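Local coordinates for protein beta-glucosidase (Saccharopolyspora erythraea D, PDB 5M6G) that probably hydrolyses terminal, non-reducing beta-D-glucosyl residues with release of beta-D-glucose, as a two-domain member of glycosyl hydrolase family 3, at residues 400-405 / 562-567. Sequence-based numbering, arbitrary orientation.
With MG (magnesium ion), chain E.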
ATOM      1  N   GLU A 400     -16.805 -13.415   4.252  1.00 16.84           N
ATOM      2  CA  GLU A 400     -15.653 -14.270   3.967  1.00 18.62           C
ATOM      3  C   GLU A 400     -14.371 -13.453   3.855  1.00 18.73           C
ATOM      4  O   GLU A 400     -13.308 -13.882   4.320  1.00 16.70           O
ATOM      5  CB  GLU A 400     -15.874 -15.078   2.686  1.00 22.52           C
ATOM      6  CG  GLU A 400     -17.182 -15.837   2.603  1.00 34.87           C
ATOM      7  CD  GLU A 400     -18.295 -15.046   1.943  1.00 39.12           C
ATOM      8  OE1 GLU A 400     -18.529 -15.249   0.725  1.00 57.67           O
ATOM      9  OE2 GLU A 400     -18.961 -14.237   2.622  1.00 25.20           O
ATOM     10  N   HIS A 401     -14.448 -12.269   3.248  1.00 13.78           N
ATOM     11  CA  HIS A 401     -13.265 -11.423   3.160  1.00 13.73           C
ATOM     12  C   HIS A 401     -12.875 -10.852   4.517  1.00 15.34           C
ATOM     13  O   HIS A 401     -11.680 -10.708   4.819  1.00 13.83           O
ATOM     14  CB  HIS A 401     -13.519 -10.323   2.147  1.00 12.61           C
ATOM     15  CG  HIS A 401     -13.541 -10.824   0.742  1.00 18.14           C
ATOM     16  ND1 HIS A 401     -13.728 -10.000  -0.346  1.00 18.63           N
ATOM     17  CD2 HIS A 401     -13.408 -12.079   0.250  1.00 15.55           C
ATOM     18  CE1 HIS A 401     -13.702 -10.726  -1.450  1.00 26.25           C
ATOM     19  NE2 HIS A 401     -13.493 -11.987  -1.118  1.00 18.12           N
ATOM     20  N   ARG A 402     -13.860 -10.511   5.350  1.00 15.04           N
ATOM     21  CA  ARG A 402     -13.533 -10.031   6.685  1.00 16.15           C
ATOM     22  C   ARG A 402     -12.942 -11.141   7.545  1.00 17.65           C
ATOM     23  O   ARG A 402     -12.095 -10.870   8.402  1.00 17.48           O
ATOM     24  CB  ARG A 402     -14.769  -9.415   7.340  1.00 13.47           C
ATOM     25  CG  ARG A 402     -15.192  -8.131   6.651  1.00 12.45           C
ATOM     26  CD  ARG A 402     -16.291  -7.419   7.403  1.00 13.84           C
ATOM     27  NE  ARG A 402     -16.828  -6.316   6.612  1.00 11.12           N
ATOM     28  CZ  ARG A 402     -16.364  -5.071   6.640  1.00 18.29           C
ATOM     29  NH1 ARG A 402     -15.341  -4.760   7.426  1.00 14.87           N
ATOM     30  NH2 ARG A 402     -16.926  -4.134   5.887  1.00 14.31           N
ATOM     31  N   GLU A 403     -13.351 -12.392   7.318  1.00 20.58           N
ATOM     32  CA  GLU A 403     -12.746 -13.510   8.036  1.00 18.92           C
ATOM     33  C   GLU A 403     -11.281 -13.676   7.649  1.00 20.70           C
ATOM     34  O   GLU A 403     -10.426 -13.960   8.502  1.00 15.10           O
ATOM     35  CB  GLU A 403     -13.528 -14.798   7.755  1.00 24.37           C
ATOM     36  CG  GLU A 403     -12.996 -16.047   8.451  1.00 32.79           C
ATOM     37  CD  GLU A 403     -12.834 -15.865   9.961  1.00 43.78           C
ATOM     38  OE1 GLU A 403     -13.624 -15.121  10.585  1.00 40.65           O
ATOM     39  OE2 GLU A 403     -11.894 -16.445  10.552  1.00 41.84           O
ATOM     40  N   LEU A 404     -10.977 -13.527   6.360  1.00 15.16           N
ATOM     41  CA  LEU A 404      -9.589 -13.554   5.909  1.00 14.35           C
ATOM     42  C   LEU A 404      -8.793 -12.430   6.550  1.00 14.37           C
ATOM     43  O   LEU A 404      -7.649 -12.625   6.976  1.00 14.13           O
ATOM     44  CB  LEU A 404      -9.541 -13.442   4.382  1.00 14.23           C
ATOM     45  CG  LEU A 404      -8.186 -13.338   3.683  1.00 13.41           C
ATOM     46  CD1 LEU A 404      -7.398 -14.596   3.938  1.00 15.76           C
ATOM     47  CD2 LEU A 404      -8.390 -13.133   2.185  1.00  9.71           C
ATOM     48  N   ALA A 405      -9.386 -11.237   6.620  1.00 11.68           N
ATOM     49  CA  ALA A 405      -8.698 -10.106   7.220  1.00 14.15           C
ATOM     50  C   ALA A 405      -8.446 -10.350   8.701  1.00 13.76           C
ATOM     51  O   ALA A 405      -7.356 -10.073   9.206  1.00 13.05           O
ATOM     52  CB  ALA A 405      -9.515  -8.836   7.022  1.00 11.30           C
ATOM     53  N   PRO A 562      -3.948  -2.920  12.090  1.00 10.82           N
ATOM     54  CA  PRO A 562      -4.616  -4.174  11.703  1.00 12.25           C
ATOM     55  C   PRO A 562      -5.785  -4.019  10.753  1.00 12.95           C
ATOM     56  O   PRO A 562      -6.200  -5.022  10.162  1.00 13.81           O
ATOM     57  CB  PRO A 562      -5.087  -4.757  13.049  1.00 12.81           C
ATOM     58  CG  PRO A 562      -5.156  -3.586  13.974  1.00 11.98           C
ATOM     59  CD  PRO A 562      -4.071  -2.632  13.529  1.00 11.98           C
ATOM     60  N   GLY A 563      -6.335  -2.822  10.586  1.00 11.98           N
ATOM     61  CA  GLY A 563      -7.408  -2.649   9.629  1.00 12.06           C
ATOM     62  C   GLY A 563      -8.797  -2.732  10.235  1.00 14.20           C
ATOM     63  O   GLY A 563      -8.996  -2.398  11.406  1.00 13.33           O
ATOM     64  N   SER A 564      -9.772  -3.175   9.447  1.00  9.65           N
ATOM     65  CA  SER A 564     -11.156  -3.105   9.906  1.00 11.94           C
ATOM     66  C   SER A 564     -11.522  -4.189  10.913  1.00 13.92           C
ATOM     67  O   SER A 564     -12.483  -4.005  11.661  1.00 11.93           O
ATOM     68  CB  SER A 564     -12.110  -3.167   8.706  1.00 11.31           C
ATOM     69  OG  SER A 564     -11.821  -4.278   7.889  1.00 13.20           O
ATOM     70  N   GLU A 565     -10.783  -5.297  10.982  1.00 11.58           N
ATOM     71  CA  GLU A 565     -11.211  -6.423  11.817  1.00 15.24           C
ATOM     72  C   GLU A 565     -10.439  -6.436  13.140  1.00 10.80           C
ATOM     73  O   GLU A 565      -9.601  -7.299  13.408  1.00 12.72           O
ATOM     74  CB  GLU A 565     -11.061  -7.732  11.049  1.00 14.44           C
ATOM     75  CG  GLU A 565     -11.771  -7.711   9.691  1.00 16.14           C
ATOM     76  CD  GLU A 565     -13.174  -7.108   9.768  1.00 18.73           C
ATOM     77  OE1 GLU A 565     -13.967  -7.518  10.643  1.00 17.00           O
ATOM     78  OE2 GLU A 565     -13.488  -6.216   8.954  1.00 15.55           O
ATOM     79  N   GLY A 566     -10.775  -5.468  13.998  1.00 10.03           N
ATOM     80  CA  GLY A 566     -10.074  -5.333  15.270  1.00 11.29           C
ATOM     81  C   GLY A 566     -10.214  -6.531  16.188  1.00 18.49           C
ATOM     82  O   GLY A 566      -9.379  -6.714  17.091  1.00 14.41           O
ATOM     83  N   GLN A 567     -11.244  -7.359  15.978  1.00 14.76           N
ATOM     84  CA  GLN A 567     -11.458  -8.511  16.847  1.00 16.17           C
ATOM     85  C   GLN A 567     -10.304  -9.518  16.780  1.00 16.91           C
ATOM     86  O   GLN A 567     -10.130 -10.311  17.716  1.00 13.90           O
ATOM     87  CB  GLN A 567     -12.797  -9.174  16.497  1.00 20.66           C
ATOM     88  CG  GLN A 567     -12.852  -9.826  15.129  1.00 26.65           C
ATOM     89  CD  GLN A 567     -13.265  -8.899  13.963  1.00 28.40           C
ATOM     90  OE1 GLN A 567     -13.119  -7.673  14.020  1.00 19.05           O
ATOM     91  NE2 GLN A 567     -13.789  -9.509  12.895  1.00 31.63           N
TER
HETATM   92 MG    MG E 704     -13.691 -13.718  -2.434  1.00 27.47          MG
HETATM   93  O   HOH W   1     -15.623 -13.836  -2.364  1.00 25.61           O
HETATM   94  O   HOH W   2     -13.291 -14.987  -0.783  1.00 30.58           O
HETATM   95  O   HOH W   3     -11.470 -13.912  -2.376  1.00 33.26           O
HETATM   96  O   HOH W   4     -13.573 -15.664  -3.654  1.00 30.47           O
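R402 leaves its helix with CG anti to its carbonyl carbon (chi1 -68°) and runs extended from CG to NE, while E565 bends at chi2 (-45°) and brings its carboxylate against the arginine's aliphatic stem. The side chains cross at about a right angle, and NH1 of R402 forms a salt bridge to OE2 of E565 at 2.8 Å. OE2 lies at the guanidinium edge, close to its plane, and NH1 approaches it nearly along the C-O axis, though the guanidinium and carboxylate planes are 66° apart. Nearer the E565 backbone, its CG packs against CB of A405 at 3.7 Å, where the CA atoms of the two segments come closest. The other oxygen is held from within the loop: NE2 of Q567 donates to the anti lone pair of E565 OE1 at 3.0 Å, which with the R402 bond on OE2 probably limits carboxylate rotation. R402 also donates to the carbonyls of G397 and E461. With E565 replaced by alanine, NH1 of R402 would probably lose its charged mate and NE2 of Q567 this acceptor. On another face of the helix, NE2 of H401 binds magnesium at 2.2 Å, together with E167 and four waters. Helix 399-412 joins this site to the loop after strand 555-560 in the C-terminal domain. For buried E565, a charged partner on OE2 and a neutral amide on OE1 are likely to favour the ionised carboxylate.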